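Local coordinates for alcohol oxidase (Myceliophthora thermophila, PDB 6F74), which binds FAD as a VAO-type flavoprotein and probably oxidises an organic substrate, handing the electrons to molecular oxygen, at residues E46-D49 against K50-K54; G247-T250 against H251-L255; I588-P591 against D592-C596. All blocks are in the same frame, centred on the assembly; numbering follows the deposited sequence.

Contact 1 (E46-D49 against K50-K54)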
loop_
_atom_site.group_PDB
_atom_site.type_symbol
_atom_site.label_atom_id
_atom_site.label_comp_id
_atom_site.label_asym_id
_atom_site.label_seq_id
_atom_site.Cartn_x
_atom_site.Cartn_y
_atom_site.Cartn_z
ATOM N N GLU A 46 19.939 -22.389 -17.392
ATOM C CA GLU A 46 21.182 -22.666 -16.702
ATOM C C GLU A 46 22.315 -21.704 -17.145
ATOM O O GLU A 46 23.039 -21.161 -16.315
ATOM C CB GLU A 46 21.551 -24.123 -16.952
ATOM C CG GLU A 46 22.789 -24.670 -16.231
ATOM C CD GLU A 46 22.964 -26.157 -16.500
ATOM O OE1 GLU A 46 21.898 -26.849 -16.692
ATOM O OE2 GLU A 46 24.143 -26.650 -16.555
ATOM N N ALA A 47 22.417 -21.466 -18.452
ATOM C CA ALA A 47 23.365 -20.473 -18.991
ATOM C C ALA A 47 23.078 -19.047 -18.480
ATOM O O ALA A 47 23.995 -18.256 -18.266
ATOM C CB ALA A 47 23.366 -20.500 -20.519
ATOM N N PHE A 48 21.802 -18.728 -18.290
ATOM C CA PHE A 48 21.401 -17.418 -17.761
ATOM C C PHE A 48 21.804 -17.310 -16.272
ATOM O O PHE A 48 22.317 -16.264 -15.816
ATOM C CB PHE A 48 19.896 -17.193 -18.036
ATOM C CG PHE A 48 19.329 -15.911 -17.465
ATOM C CD1 PHE A 48 19.982 -14.695 -17.594
ATOM C CD2 PHE A 48 18.100 -15.935 -16.780
ATOM C CE1 PHE A 48 19.439 -13.527 -17.054
ATOM C CE2 PHE A 48 17.551 -14.776 -16.254
ATOM C CZ PHE A 48 18.237 -13.564 -16.384
ATOM N N ASP A 49 21.626 -18.401 -15.522
ATOM C CA ASP A 49 22.097 -18.459 -14.120
ATOM C C ASP A 49 23.601 -18.170 -14.037
ATOM O O ASP A 49 24.023 -17.410 -13.188
ATOM C CB ASP A 49 21.767 -19.815 -13.464
ATOM C CG ASP A 49 22.069 -19.863 -11.965
ATOM O OD1 ASP A 49 21.774 -18.908 -11.230
ATOM O OD2 ASP A 49 22.608 -20.897 -11.509
ATOM N N LYS A 50 24.365 -18.776 -14.933
ATOM C CA LYS A 50 25.833 -18.634 -14.984
ATOM C C LYS A 50 26.338 -17.261 -15.406
ATOM O O LYS A 50 27.368 -16.828 -14.920
ATOM C CB LYS A 50 26.435 -19.661 -15.921
ATOM C CG LYS A 50 26.426 -21.071 -15.308
ATOM C CD LYS A 50 27.257 -22.086 -16.104
ATOM C CE LYS A 50 26.655 -23.513 -16.050
ATOM N NZ LYS A 50 27.604 -24.542 -16.548
ATOM N N THR A 51 25.656 -16.627 -16.352
ATOM C CA THR A 51 25.911 -15.228 -16.714
ATOM C C THR A 51 25.677 -14.295 -15.529
ATOM O O THR A 51 26.472 -13.372 -15.273
ATOM C CB THR A 51 24.993 -14.818 -17.886
ATOM O OG1 THR A 51 25.089 -15.797 -18.910
ATOM C CG2 THR A 51 25.357 -13.488 -18.475
ATOM N N LEU A 52 24.584 -14.524 -14.798
ATOM C CA LEU A 52 24.259 -13.714 -13.615
ATOM C C LEU A 52 25.287 -13.896 -12.511
ATOM O O LEU A 52 25.694 -12.939 -11.874
ATOM C CB LEU A 52 22.892 -14.078 -13.050
ATOM C CG LEU A 52 21.688 -13.651 -13.894
ATOM C CD1 LEU A 52 20.451 -14.463 -13.487
ATOM C CD2 LEU A 52 21.458 -12.147 -13.758
ATOM N N GLY A 53 25.707 -15.140 -12.316
ATOM C CA GLY A 53 26.450 -15.545 -11.134
ATOM C C GLY A 53 25.576 -16.626 -10.538
ATOM O O GLY A 53 24.454 -16.357 -10.095
ATOM N N LYS A 54 26.067 -17.847 -10.601
ATOM C CA LYS A 54 25.375 -19.029 -10.085
ATOM C C LYS A 54 24.727 -18.763 -8.740
ATOM O O LYS A 54 25.355 -18.148 -7.876
ATOM C CB LYS A 54 26.400 -20.176 -9.980
ATOM C CG LYS A 54 25.815 -21.563 -10.051
ATOM C CD LYS A 54 26.850 -22.494 -10.763
ATOM C CE LYS A 54 26.309 -23.883 -10.985
ATOM N NZ LYS A 54 25.784 -24.439 -9.707
#
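One face of the F48 ring carries L52 CD1, which sits over it toward the rim as a CH-pi contact, 3.8 Å from the ring centroid and 14° off the normal; the ring stacks with F144 of helix 135-147. F48 swings its CG anti to the backbone N (chi1 176°), which brings the ring alongside the next helical turn, where a branched leucine can press a methyl on it. D49 turns its carboxylate past the end of the helix, with OD2 3.6 Å from K54 CG, while OD1 accepts a hydrogen bond from L57 N and a weak one from G55 N. An acidic side chain suits this place because it can gather amides of the following loop. On the outer side, E46 and K50 run side by side; their charged ends, OE2 and NZ, remain 4.1 Å apart, too far for a salt bridge. T51 OG1 donates to A47 O at 2.8 Å, and T51 N reaches that oxygen at 3.0 Å from the opposite face of the carbonyl plane, leaving A47 O gripped twice. The last i to i+4 bond runs from G53 N to D49 O (3.0 Å). G53 takes a positive phi of 121°, where a side chain would jam against the preceding carbonyl. This is the glycine-terminated C-terminal turn of an amphipathic surface helix, 42-52, laid on helix 135-147 and strand 128-131.

Contact 2 (G247-T250 against H251-L255)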
loop_
_atom_site.group_PDB
_atom_site.type_symbol
_atom_site.label_atom_id
_atom_site.label_comp_id
_atom_site.label_asym_id
_atom_site.label_seq_id
_atom_site.Cartn_x
_atom_site.Cartn_y
_atom_site.Cartn_z
ATOM N N GLY A 247 1.244 7.960 6.000
ATOM C CA GLY A 247 1.927 7.584 7.235
ATOM C C GLY A 247 1.659 8.657 8.270
ATOM O O GLY A 247 1.019 9.656 7.963
ATOM N N PRO A 248 2.173 8.493 9.484
ATOM C CA PRO A 248 1.904 9.475 10.534
ATOM C C PRO A 248 2.216 10.952 10.183
ATOM O O PRO A 248 1.473 11.845 10.614
ATOM C CB PRO A 248 2.817 8.991 11.667
ATOM C CG PRO A 248 2.824 7.519 11.501
ATOM C CD PRO A 248 2.918 7.330 9.998
ATOM N N ALA A 249 3.281 11.173 9.393
ATOM C CA ALA A 249 3.816 12.506 9.133
ATOM C C ALA A 249 3.325 13.212 7.848
ATOM O O ALA A 249 3.749 14.324 7.572
ATOM C CB ALA A 249 5.340 12.449 9.176
ATOM N N THR A 250 2.413 12.597 7.095
ATOM C CA THR A 250 2.044 13.126 5.767
ATOM C C THR A 250 1.157 14.375 5.813
ATOM O O THR A 250 1.355 15.288 5.017
ATOM C CB THR A 250 1.408 12.071 4.844
ATOM O OG1 THR A 250 0.240 11.499 5.455
ATOM C CG2 THR A 250 2.396 10.984 4.504
ATOM N N HIS A 251 0.185 14.429 6.726
ATOM C CA HIS A 251 -0.557 15.671 6.923
ATOM C C HIS A 251 0.394 16.864 7.112
ATOM O O HIS A 251 0.238 17.920 6.501
ATOM C CB HIS A 251 -1.495 15.565 8.131
ATOM C CG HIS A 251 -2.072 16.880 8.539
ATOM N ND1 HIS A 251 -3.121 17.464 7.871
ATOM C CD2 HIS A 251 -1.687 17.771 9.488
ATOM C CE1 HIS A 251 -3.367 18.649 8.395
ATOM N NE2 HIS A 251 -2.507 18.867 9.372
ATOM N N ASN A 252 1.383 16.690 7.971
ATOM C CA ASN A 252 2.282 17.794 8.316
ATOM C C ASN A 252 3.285 18.122 7.242
ATOM O O ASN A 252 3.598 19.301 7.056
ATOM C CB ASN A 252 2.955 17.489 9.641
ATOM C CG ASN A 252 2.048 17.721 10.830
ATOM O OD1 ASN A 252 2.319 18.667 11.561
ATOM N ND2 ASN A 252 1.008 16.890 11.068
ATOM N N PHE A 253 3.797 17.112 6.519
ATOM C CA PHE A 253 4.913 17.335 5.585
ATOM C C PHE A 253 4.673 16.940 4.128
ATOM O O PHE A 253 5.544 17.123 3.295
ATOM C CB PHE A 253 6.113 16.615 6.130
ATOM C CG PHE A 253 6.510 17.085 7.509
ATOM C CD1 PHE A 253 7.050 18.367 7.684
ATOM C CD2 PHE A 253 6.347 16.277 8.603
ATOM C CE1 PHE A 253 7.402 18.816 8.937
ATOM C CE2 PHE A 253 6.694 16.729 9.870
ATOM C CZ PHE A 253 7.217 17.998 10.052
ATOM N N GLY A 254 3.481 16.427 3.813
ATOM C CA GLY A 254 3.139 16.004 2.450
ATOM C C GLY A 254 3.094 14.505 2.281
ATOM O O GLY A 254 3.717 13.753 3.028
ATOM N N LEU A 255 2.347 14.067 1.275
ATOM C CA LEU A 255 2.301 12.649 0.944
ATOM C C LEU A 255 3.646 12.180 0.403
ATOM O O LEU A 255 4.460 12.974 -0.052
ATOM C CB LEU A 255 1.219 12.323 -0.091
ATOM C CG LEU A 255 -0.239 11.975 0.300
ATOM C CD1 LEU A 255 -0.832 11.017 -0.703
ATOM C CD2 LEU A 255 -0.475 11.406 1.670
HETATM O O HOH W 1 -0.527 12.175 8.280
HETATM O O HOH W 2 1.238 14.491 10.026
#
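A type I beta turn, G247 to T250, leads directly into the single-turn helix 250-253 within the FAD-binding domain, and A249 and T250 pair with F253 and G254 to make that turn. F253 N donates to A249 O at 3.0 Å, and G254 N to T250 O at 2.7 Å. Glycine suits position 254 because its phi is positive (107°), with the chain leaving the helix there. Two waters serve the first turn, whose amides have no preceding helical carbonyl to bind. One accepts from H251 N at 2.8 Å and donates to G247 O; the other accepts from N252 N and N252 ND2 and donates to P248 O. The F253 ring has N252 CB over one face, toward the rim, while A249 CB, alanine's single methyl, lies in plane at its edge, 4.0 Å from CD2. T250 holds OG1 between its backbone N and carbonyl carbon (chi1 57°), which leaves CG2 3.4 Å from G254 O; its CB meets L255 CD2 at 3.7 Å. The hydroxyl OG1 hydrogen-bonds to V473 O, and H251 ND1 to S474 O, so both buried polar groups are satisfied by the segment after strand 467-472. W376 of strand 370-378 donates to P248 O. A249 touches Y415 of helix 415-422 and I225 of strand 224-225, and F253 stacks with H305 of strand 296-306, so the turn and short helix meet strands 224-225 and 296-306 of the six-stranded sheet and, through W376, strand 370-378 of the seven-stranded one.

Contact 3 (I588-P591 against D592-C596). With NAG (2-acetamido-2-deoxy-beta-D-glucopyranose), chain E.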
loop_
_atom_site.group_PDB
_atom_site.type_symbol
_atom_site.label_atom_id
_atom_site.label_comp_id
_atom_site.label_asym_id
_atom_site.label_seq_id
_atom_site.Cartn_x
_atom_site.Cartn_y
_atom_site.Cartn_z
ATOM N N ILE A 588 -4.910 -8.118 -21.708
ATOM C CA ILE A 588 -5.742 -9.052 -20.967
ATOM C C ILE A 588 -4.828 -9.946 -20.143
ATOM O O ILE A 588 -4.010 -10.682 -20.702
ATOM C CB ILE A 588 -6.618 -9.916 -21.909
ATOM C CG1 ILE A 588 -7.503 -9.019 -22.772
ATOM C CG2 ILE A 588 -7.499 -10.897 -21.098
ATOM C CD1 ILE A 588 -8.202 -9.752 -23.908
ATOM N N GLU A 589 -4.969 -9.852 -18.821
ATOM C CA GLU A 589 -4.274 -10.707 -17.883
ATOM C C GLU A 589 -5.168 -11.896 -17.537
ATOM O O GLU A 589 -6.406 -11.786 -17.453
ATOM C CB GLU A 589 -3.897 -9.969 -16.611
ATOM C CG GLU A 589 -2.880 -10.723 -15.793
ATOM C CD GLU A 589 -2.546 -10.136 -14.428
ATOM O OE1 GLU A 589 -3.227 -9.201 -13.930
ATOM O OE2 GLU A 589 -1.574 -10.625 -13.837
ATOM N N ARG A 590 -4.538 -13.055 -17.386
ATOM C CA ARG A 590 -5.215 -14.242 -16.920
ATOM C C ARG A 590 -4.485 -14.693 -15.662
ATOM O O ARG A 590 -3.286 -14.420 -15.499
ATOM C CB ARG A 590 -5.205 -15.343 -18.002
ATOM C CG ARG A 590 -5.991 -15.008 -19.267
ATOM C CD ARG A 590 -5.779 -16.035 -20.370
ATOM N NE ARG A 590 -6.298 -17.338 -19.991
ATOM C CZ ARG A 590 -5.955 -18.506 -20.530
ATOM N NH1 ARG A 590 -5.061 -18.593 -21.543
ATOM N NH2 ARG A 590 -6.537 -19.607 -20.054
ATOM N N PRO A 591 -5.208 -15.371 -14.757
ATOM C CA PRO A 591 -4.544 -15.959 -13.591
ATOM C C PRO A 591 -3.804 -17.264 -13.929
ATOM O O PRO A 591 -2.943 -17.680 -13.158
ATOM C CB PRO A 591 -5.727 -16.273 -12.667
ATOM C CG PRO A 591 -6.827 -16.638 -13.609
ATOM C CD PRO A 591 -6.660 -15.640 -14.746
ATOM N N ASP A 592 -4.166 -17.902 -15.050
ATOM C CA ASP A 592 -3.692 -19.218 -15.418
ATOM C C ASP A 592 -3.325 -19.388 -16.902
ATOM O O ASP A 592 -3.263 -20.519 -17.413
ATOM C CB ASP A 592 -4.764 -20.264 -14.994
ATOM C CG ASP A 592 -6.128 -20.036 -15.636
ATOM O OD1 ASP A 592 -6.359 -19.003 -16.314
ATOM O OD2 ASP A 592 -7.003 -20.900 -15.397
ATOM N N GLY A 593 -3.067 -18.288 -17.587
ATOM C CA GLY A 593 -2.609 -18.338 -18.979
ATOM C C GLY A 593 -1.777 -17.143 -19.364
ATOM O O GLY A 593 -1.554 -16.279 -18.531
ATOM N N PRO A 594 -1.277 -17.107 -20.616
ATOM C CA PRO A 594 -0.452 -15.987 -21.091
ATOM C C PRO A 594 -1.152 -14.635 -20.985
ATOM O O PRO A 594 -2.375 -14.537 -21.141
ATOM C CB PRO A 594 -0.211 -16.327 -22.559
ATOM C CG PRO A 594 -0.154 -17.835 -22.550
ATOM C CD PRO A 594 -1.239 -18.233 -21.570
ATOM N N LEU A 595 -0.360 -13.624 -20.618
ATOM C CA LEU A 595 -0.720 -12.232 -20.703
ATOM C C LEU A 595 -0.675 -11.854 -22.164
ATOM O O LEU A 595 0.302 -12.182 -22.849
ATOM C CB LEU A 595 0.281 -11.389 -19.894
ATOM C CG LEU A 595 0.231 -9.865 -20.003
ATOM C CD1 LEU A 595 -1.132 -9.366 -19.520
ATOM C CD2 LEU A 595 1.393 -9.205 -19.258
ATOM N N CYS A 596 -1.722 -11.192 -22.656
ATOM C CA CYS A 596 -1.809 -10.826 -24.072
ATOM C C CYS A 596 -2.205 -9.388 -24.289
ATOM O O CYS A 596 -2.981 -8.836 -23.518
ATOM C CB CYS A 596 -2.823 -11.717 -24.823
ATOM S SG CYS A 596 -2.521 -13.468 -24.736
HETATM C C1 NAG E . -9.299 -20.060 -12.690
HETATM C C2 NAG E . -9.986 -21.371 -13.065
HETATM C C3 NAG E . -10.267 -21.440 -14.565
HETATM C C4 NAG E . -11.071 -20.237 -15.008
HETATM C C5 NAG E . -10.307 -18.968 -14.630
HETATM C C6 NAG E . -11.132 -17.745 -14.998
HETATM C C7 NAG E . -9.372 -23.224 -11.551
HETATM C C8 NAG E . -8.438 -24.375 -11.310
HETATM N N2 NAG E . -9.174 -22.510 -12.660
HETATM O O3 NAG E . -10.979 -22.633 -14.880
HETATM O O4 NAG E . -11.326 -20.293 -16.421
HETATM O O5 NAG E . -10.010 -18.937 -13.220
HETATM O O6 NAG E . -10.401 -16.555 -14.670
HETATM O O7 NAG E . -10.245 -22.951 -10.760
HETATM O O HOH W 3 -4.476 -13.077 -21.717
HETATM O O HOH W 4 -1.388 -13.884 -17.514
HETATM O O HOH W 5 -8.074 -17.593 -17.791
HETATM O O HOH W 6 -8.332 -21.191 -18.091
#
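R590 folds its guanidinium back across G593, whose CA lies over one face of the group, 3.6 Å from NH1. The chain bends at chi3 (65°) to lay the group there, and P594 CD comes within 3.8 Å of NH1. Glycine suits this place: with the arginine so placed, a CB at G593 would run into NH1. D592 faces the arginine obliquely, the carboxylate and guanidinium planes 73° apart, and its OD1 makes a long salt bridge with R590 NH2 at 3.8 Å. Water closes the gap: one molecule, in the guanidinium plane, accepts from R590 NE at 2.8 Å and donates to D592 OD1, and a second donates to OD2 while accepting a weak bond from NH2. Were D592 an alanine, R590 would probably lose its acidic mate and the two waters their acceptor, leaving the guanidinium freer to turn. D592 also lies beside P591, whose CG is 3.6 Å from OD1, and its OD2 approaches C3 of a protein-attached N-acetylglucosamine at 3.4 Å. The whole is the loop of a short beta hairpin between strands 587-588 and 596-597. I588 and C596 form its antiparallel hydrogen-bonded pair: I588 N to C596 O is 2.7 Å with an N-H...O angle of 169°, and C596 N returns a bond to I588 O at 3.1 Å. Within the loop a water donates to both I588 O and P594 O, another to R590 O and G593 O, each joining two acceptors that cannot bond to each other. L595 CD1 packs against E589 CA, and the L595 side chain also touches F577. E589 OE2 makes a salt bridge with R151, while C596 SG is tied to C30 in a disulfide.

The three contacts follow one another along the chain and touch nowhere. Contact 1 and contact 2 are farthest apart, their centres 44 Å from each other; the centres of contacts 2 and 3 are 38 Å apart, on opposite sides of the chain's centre. Contact 3 joins the chain ends through its disulfide, while contact 1 lies 28 Å away, centre to centre, on the N-terminal helix 42-52. Both reach the neighbourhood of the four-stranded mixed sheet, contact 1 at strand 128-131 and contact 3 just before strand 152-155. Contact 2 is the inner one, the side chain of L255 about 7 Å from the bound FAD; contacts 1 and 3 lie farther from the chain's centre.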